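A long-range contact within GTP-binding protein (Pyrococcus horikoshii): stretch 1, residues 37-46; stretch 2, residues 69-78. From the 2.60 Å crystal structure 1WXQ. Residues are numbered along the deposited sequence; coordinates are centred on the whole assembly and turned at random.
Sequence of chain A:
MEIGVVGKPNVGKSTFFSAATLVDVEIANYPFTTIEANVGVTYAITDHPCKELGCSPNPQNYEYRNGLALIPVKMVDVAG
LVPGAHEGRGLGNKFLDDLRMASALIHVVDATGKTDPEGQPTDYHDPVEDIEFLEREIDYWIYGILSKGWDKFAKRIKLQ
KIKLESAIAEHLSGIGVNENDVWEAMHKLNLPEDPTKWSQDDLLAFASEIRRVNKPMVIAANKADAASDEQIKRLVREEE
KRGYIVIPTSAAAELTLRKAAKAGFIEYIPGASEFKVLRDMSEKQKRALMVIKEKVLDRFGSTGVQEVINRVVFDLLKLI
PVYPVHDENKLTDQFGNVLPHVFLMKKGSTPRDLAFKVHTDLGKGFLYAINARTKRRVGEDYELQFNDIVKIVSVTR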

ATOM      1  N   ALA A  37      11.686  14.784   5.936  1.00 51.08           N
ATOM      2  CA  ALA A  37      12.056  15.631   4.803  1.00 51.29           C
ATOM      3  C   ALA A  37      11.393  15.143   3.517  1.00 51.24           C
ATOM      4  O   ALA A  37      10.653  15.878   2.856  1.00 51.75           O
ATOM      5  N   ASN A  38      11.669  13.892   3.169  1.00 50.21           N
ATOM      6  CA  ASN A  38      11.111  13.276   1.971  1.00 50.17           C
ATOM      7  C   ASN A  38       9.901  12.424   2.342  1.00 49.28           C
ATOM      8  O   ASN A  38       9.488  11.553   1.579  1.00 48.08           O
ATOM      9  N   VAL A  39       9.350  12.673   3.524  1.00 48.08           N
ATOM     10  CA  VAL A  39       8.192  11.927   3.992  1.00 45.23           C
ATOM     11  C   VAL A  39       6.984  12.838   4.151  1.00 44.83           C
ATOM     12  O   VAL A  39       7.090  13.960   4.653  1.00 44.83           O
ATOM     13  N   GLY A  40       5.832  12.342   3.719  1.00 44.88           N
ATOM     14  CA  GLY A  40       4.623  13.131   3.808  1.00 42.11           C
ATOM     15  C   GLY A  40       3.426  12.295   4.187  1.00 41.04           C
ATOM     16  O   GLY A  40       3.564  11.137   4.581  1.00 40.18           O
ATOM     17  N   VAL A  41       2.248  12.891   4.073  1.00 39.02           N
ATOM     18  CA  VAL A  41       1.018  12.196   4.402  1.00 37.94           C
ATOM     19  C   VAL A  41       0.011  12.380   3.282  1.00 37.49           C
ATOM     20  O   VAL A  41      -0.261  13.500   2.840  1.00 37.03           O
ATOM     21  N   THR A  42      -0.514  11.270   2.788  1.00 36.69           N
ATOM     22  CA  THR A  42      -1.516  11.327   1.742  1.00 35.44           C
ATOM     23  C   THR A  42      -2.746  10.777   2.440  1.00 35.19           C
ATOM     24  O   THR A  42      -2.727  10.610   3.660  1.00 33.19           O
ATOM     25  N   TYR A  43      -3.806  10.502   1.691  1.00 36.26           N
ATOM     26  CA  TYR A  43      -5.033  10.134   2.385  1.00 37.64           C
ATOM     27  C   TYR A  43      -5.761   9.001   1.660  1.00 38.12           C
ATOM     28  O   TYR A  43      -5.618   8.794   0.462  1.00 37.62           O
ATOM     29  N   ALA A  44      -6.532   8.224   2.444  1.00 38.70           N
ATOM     30  CA  ALA A  44      -7.296   7.132   1.848  1.00 38.93           C
ATOM     31  C   ALA A  44      -8.800   7.407   1.907  1.00 38.15           C
ATOM     32  O   ALA A  44      -9.442   7.323   2.946  1.00 41.49           O
ATOM     33  N   ILE A  45      -9.352   7.782   0.739  1.00 35.87           N
ATOM     34  CA  ILE A  45     -10.750   8.198   0.697  1.00 34.73           C
ATOM     35  C   ILE A  45     -11.676   7.068   0.239  1.00 35.55           C
ATOM     36  O   ILE A  45     -11.557   6.533  -0.856  1.00 36.80           O
ATOM     37  N   THR A  46     -12.628   6.804   1.118  1.00 37.36           N
ATOM     38  CA  THR A  46     -13.682   5.838   0.854  1.00 39.09           C
ATOM     39  C   THR A  46     -14.914   6.326   1.621  1.00 39.78           C
ATOM     40  O   THR A  46     -14.850   7.340   2.308  1.00 38.82           O
ATOM     41  N   ALA A  69     -14.666   9.311   4.165  1.00 39.03           N
ATOM     42  CA  ALA A  69     -13.622   9.216   5.174  1.00 37.62           C
ATOM     43  C   ALA A  69     -12.237   9.410   4.554  1.00 36.86           C
ATOM     44  O   ALA A  69     -11.856   8.699   3.617  1.00 36.14           O
ATOM     45  N   LEU A  70     -11.494  10.387   5.060  1.00 36.27           N
ATOM     46  CA  LEU A  70     -10.143  10.625   4.575  1.00 35.77           C
ATOM     47  C   LEU A  70      -9.156  10.200   5.673  1.00 35.84           C
ATOM     48  O   LEU A  70      -8.811  10.976   6.562  1.00 36.84           O
ATOM     49  N   ILE A  71      -8.726   8.943   5.598  1.00 35.58           N
ATOM     50  CA  ILE A  71      -7.809   8.344   6.558  1.00 33.38           C
ATOM     51  C   ILE A  71      -6.369   8.583   6.118  1.00 31.69           C
ATOM     52  O   ILE A  71      -5.991   8.201   5.020  1.00 29.83           O
ATOM     53  N   PRO A  72      -5.543   9.216   6.972  1.00 30.47           N
ATOM     54  CA  PRO A  72      -4.133   9.501   6.651  1.00 29.61           C
ATOM     55  C   PRO A  72      -3.225   8.276   6.490  1.00 29.81           C
ATOM     56  O   PRO A  72      -3.423   7.254   7.139  1.00 28.27           O
ATOM     57  N   VAL A  73      -2.217   8.419   5.627  1.00 31.04           N
ATOM     58  CA  VAL A  73      -1.267   7.360   5.291  1.00 30.70           C
ATOM     59  C   VAL A  73       0.109   7.928   4.971  1.00 29.18           C
ATOM     60  O   VAL A  73       0.226   8.850   4.175  1.00 29.60           O
ATOM     61  N   LYS A  74       1.154   7.358   5.565  1.00 30.22           N
ATOM     62  CA  LYS A  74       2.515   7.826   5.304  1.00 29.62           C
ATOM     63  C   LYS A  74       2.907   7.562   3.858  1.00 29.52           C
ATOM     64  O   LYS A  74       2.545   6.530   3.286  1.00 27.52           O
HETATM   65  N   MSE A  75       3.668   8.490   3.284  1.00 28.99           N
HETATM   66  CA  MSE A  75       4.131   8.364   1.913  1.00 27.03           C
HETATM   67  C   MSE A  75       5.572   8.858   1.847  1.00 27.27           C
HETATM   68  O   MSE A  75       5.915   9.874   2.451  1.00 30.31           O
ATOM     69  N   VAL A  76       6.408   8.135   1.109  1.00 26.92           N
ATOM     70  CA  VAL A  76       7.820   8.444   0.984  1.00 27.79           C
ATOM     71  C   VAL A  76       8.238   8.730  -0.458  1.00 28.81           C
ATOM     72  O   VAL A  76       7.897   7.972  -1.368  1.00 29.36           O
ATOM     73  N   ASP A  77       8.975   9.817  -0.671  1.00 29.36           N
ATOM     74  CA  ASP A  77       9.448  10.151  -2.011  1.00 32.76           C
ATOM     75  C   ASP A  77      10.764   9.374  -2.184  1.00 34.74           C
ATOM     76  O   ASP A  77      11.846   9.874  -1.879  1.00 36.12           O
ATOM     77  N   VAL A  78      10.649   8.144  -2.671  1.00 37.51           N
ATOM     78  CA  VAL A  78      11.785   7.252  -2.853  1.00 38.38           C
ATOM     79  C   VAL A  78      12.695   7.522  -4.051  1.00 40.99           C
ATOM     80  O   VAL A  78      12.379   7.144  -5.183  1.00 43.60           O
TER

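Two neighbouring antiparallel strands make this contact, so side chains leave the shared sheet on its two faces and meet their cross-strand neighbours side by side. The backbone ladder sets the register. Gly 40 N donates to Met 75 O at 2.8 Å, Thr 42 N to Val 73 O at 2.9 Å and Ala 44 N to Ile 71 O at 2.6 Å. Between these hydrogen-bonded pairs lie the non-hydrogen-bonded ones, and one of these holds Pro 72. A proline has no amide hydrogen to give, and here the ladder asks for none, because the backbone N of a non-hydrogen-bonded pair is not aimed at the partner strand; the Tyr 43 ring meets Pro 72 N with its edge.

One face carries Val 39, Val 41, Tyr 43 and Ile 45 from the first strand, with Val 76, Lys 74, Pro 72 and Leu 70 opposite them. Tyr 43 is the most telling rotamer. With chi1 at -85° (m) and chi2 at -64°, the ring leans over the partner strand although its CA-to-CB bond points to the face of the sheet. The edge of the Tyr 43 ring meets the backbone, with Tyr 43 CD1 3.2 Å from Pro 72 N and 3.4 Å from Ile 71 C, while Tyr 43 CE1 lies 3.3 Å from Pro 72 CB. Pro 72, in a C-gamma endo pucker, also receives Val 41 from the next pair along: Val 41, chi1 57° (p), places CG2 3.7 Å from Pro 72 CB. The proline CB is thus a common landing point for an aromatic and a branched side chain.

Farther along the same face, Ile 45 (m, t) and Leu 70 (m, p) pack directly across the strands, Ile 45 CG1 lying 3.5 Å from Leu 70 CG. At the other end Val 39 and Val 76 are both t, yet their closest methyls, Val 39 CG2 and Val 76 CG2, are 4.2 Å apart. Val 39 comes closer to Lys 74, its CG1 3.5 Å from Lys 74 CE. That lysine has an off-well chi1 of -94° followed by t, p, t; its aliphatic chain passes alongside the valine, while NZ is hydrogen-bonded elsewhere in the structure.

The face with Thr 42, Ala 44, Ile 71, Val 73 and Met 75 is largely buried. Ala 44 CB lies 4.3 Å from both Ile 71 CB and Val 73 CG2, a small side chain beside two branched ones. Thr 42, chi1 -176° (t), turns CG2 to the contact, 4.0 Å from Val 73 CB and 3.8 Å from the CE of Met 75; its OG1 is hydrogen-bonded elsewhere in the structure. Met 75, a selenomethionine, runs out through t, t and an off-well chi3 of -97° to bring that methyl to the threonine. Its cross-strand partner is Gly 40, which offers no side chain.

No side-chain hydrogen bond or salt bridge joins the stretches. The pattern to read is backbone polarity in the ladder, and carbon contacts on both faces.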

ATOM      1  CB  ALA A  37      13.576  15.643   4.634  1.00 51.34           C
ATOM      2  CB  ASN A  38      12.164  12.395   1.311  1.00 50.31           C
ATOM      3  CG  ASN A  38      12.833  11.476   2.299  1.00 51.97           C
ATOM      4  OD1 ASN A  38      12.178  10.906   3.162  1.00 50.35           O
ATOM      5  ND2 ASN A  38      14.145  11.322   2.180  1.00 58.62           N
ATOM      6  CB  VAL A  39       8.468  11.250   5.335  1.00 44.22           C
ATOM      7  CG1 VAL A  39       7.216  10.555   5.823  1.00 43.99           C
ATOM      8  CG2 VAL A  39       9.616  10.263   5.186  1.00 42.63           C
ATOM      9  CB  VAL A  41       0.417  12.729   5.715  1.00 38.97           C
ATOM     10  CG1 VAL A  41       0.177  14.233   5.611  1.00 41.58           C
ATOM     11  CG2 VAL A  41      -0.880  12.009   6.020  1.00 42.00           C
ATOM     12  CB  THR A  42      -1.128  10.452   0.532  1.00 35.11           C
ATOM     13  OG1 THR A  42      -2.104  10.616  -0.501  1.00 36.51           O
ATOM     14  CG2 THR A  42      -1.053   8.990   0.923  1.00 33.82           C
ATOM     15  CB  TYR A  43      -5.935  11.370   2.450  1.00 39.46           C
ATOM     16  CG  TYR A  43      -5.583  12.205   3.633  1.00 43.09           C
ATOM     17  CD1 TYR A  43      -5.763  11.700   4.917  1.00 47.72           C
ATOM     18  CD2 TYR A  43      -5.141  13.517   3.462  1.00 46.65           C
ATOM     19  CE1 TYR A  43      -5.497  12.496   6.023  1.00 48.28           C
ATOM     20  CE2 TYR A  43      -4.883  14.315   4.566  1.00 53.79           C
ATOM     21  CZ  TYR A  43      -5.063  13.811   5.841  1.00 52.48           C
ATOM     22  OH  TYR A  43      -4.784  14.595   6.943  1.00 54.49           O
ATOM     23  CB  ALA A  44      -6.964   5.845   2.604  1.00 39.20           C
ATOM     24  CB  ILE A  45     -10.850   9.384  -0.262  1.00 32.19           C
ATOM     25  CG1 ILE A  45      -9.795  10.433   0.099  1.00 28.46           C
ATOM     26  CG2 ILE A  45     -12.235  10.043  -0.137  1.00 31.71           C
ATOM     27  CD1 ILE A  45      -9.716  11.562  -0.930  1.00 25.38           C
ATOM     28  CB  THR A  46     -13.257   4.428   1.313  1.00 39.59           C
ATOM     29  OG1 THR A  46     -14.250   3.466   0.924  1.00 44.99           O
ATOM     30  CG2 THR A  46     -13.060   4.397   2.824  1.00 40.15           C
ATOM     31  CB  ALA A  69     -13.696   7.861   5.864  1.00 37.86           C
ATOM     32  CB  LEU A  70      -9.951  12.100   4.204  1.00 35.56           C
ATOM     33  CG  LEU A  70     -10.533  12.542   2.856  1.00 35.97           C
ATOM     34  CD1 LEU A  70     -12.057  12.535   2.899  1.00 39.26           C
ATOM     35  CD2 LEU A  70     -10.025  13.932   2.526  1.00 36.29           C
ATOM     36  CB  ILE A  71      -8.064   6.829   6.625  1.00 33.47           C
ATOM     37  CG1 ILE A  71      -9.569   6.561   6.504  1.00 32.55           C
ATOM     38  CG2 ILE A  71      -7.512   6.256   7.919  1.00 37.40           C
ATOM     39  CD1 ILE A  71      -9.936   5.102   6.301  1.00 31.08           C
ATOM     40  CB  PRO A  72      -3.692  10.419   7.797  1.00 28.52           C
ATOM     41  CG  PRO A  72      -4.532   9.965   8.934  1.00 28.99           C
ATOM     42  CD  PRO A  72      -5.901   9.787   8.283  1.00 29.64           C
ATOM     43  CB  VAL A  73      -1.739   6.589   4.026  1.00 33.39           C
ATOM     44  CG1 VAL A  73      -0.647   5.619   3.549  1.00 26.05           C
ATOM     45  CG2 VAL A  73      -3.045   5.863   4.313  1.00 33.23           C
ATOM     46  CB  LYS A  74       3.520   7.116   6.207  1.00 29.53           C
ATOM     47  CG  LYS A  74       3.862   7.832   7.497  1.00 35.91           C
ATOM     48  CD  LYS A  74       5.159   7.273   8.085  1.00 43.06           C
ATOM     49  CE  LYS A  74       6.300   7.383   7.083  1.00 45.81           C
ATOM     50  NZ  LYS A  74       7.538   6.743   7.575  1.00 51.09           N
HETATM   51  CB  MSE A  75       3.231   9.171   0.974  1.00 27.32           C
HETATM   52  CG  MSE A  75       3.521   8.939  -0.496  1.00 30.69           C
HETATM   53 SE   MSE A  75       2.140   9.615  -1.668  1.00 44.81          SE
HETATM   54  CE  MSE A  75       1.157   7.960  -1.934  1.00 29.61           C
ATOM     55  CB  VAL A  76       8.646   7.249   1.512  1.00 28.61           C
ATOM     56  CG1 VAL A  76      10.144   7.545   1.442  1.00 30.33           C
ATOM     57  CG2 VAL A  76       8.228   6.938   2.934  1.00 29.56           C
ATOM     58  CB  ASP A  77       9.696  11.656  -2.128  1.00 31.74           C
ATOM     59  CG  ASP A  77       9.977  12.097  -3.556  1.00 33.73           C
ATOM     60  OD1 ASP A  77      10.541  11.307  -4.343  1.00 34.30           O
ATOM     61  OD2 ASP A  77       9.642  13.248  -3.893  1.00 39.24           O
ATOM     62  CB  VAL A  78      11.290   5.782  -2.954  1.00 38.50           C
ATOM     63  CG1 VAL A  78      12.459   4.845  -3.196  1.00 36.56           C
ATOM     64  CG2 VAL A  78      10.546   5.401  -1.693  1.00 37.60           C
TER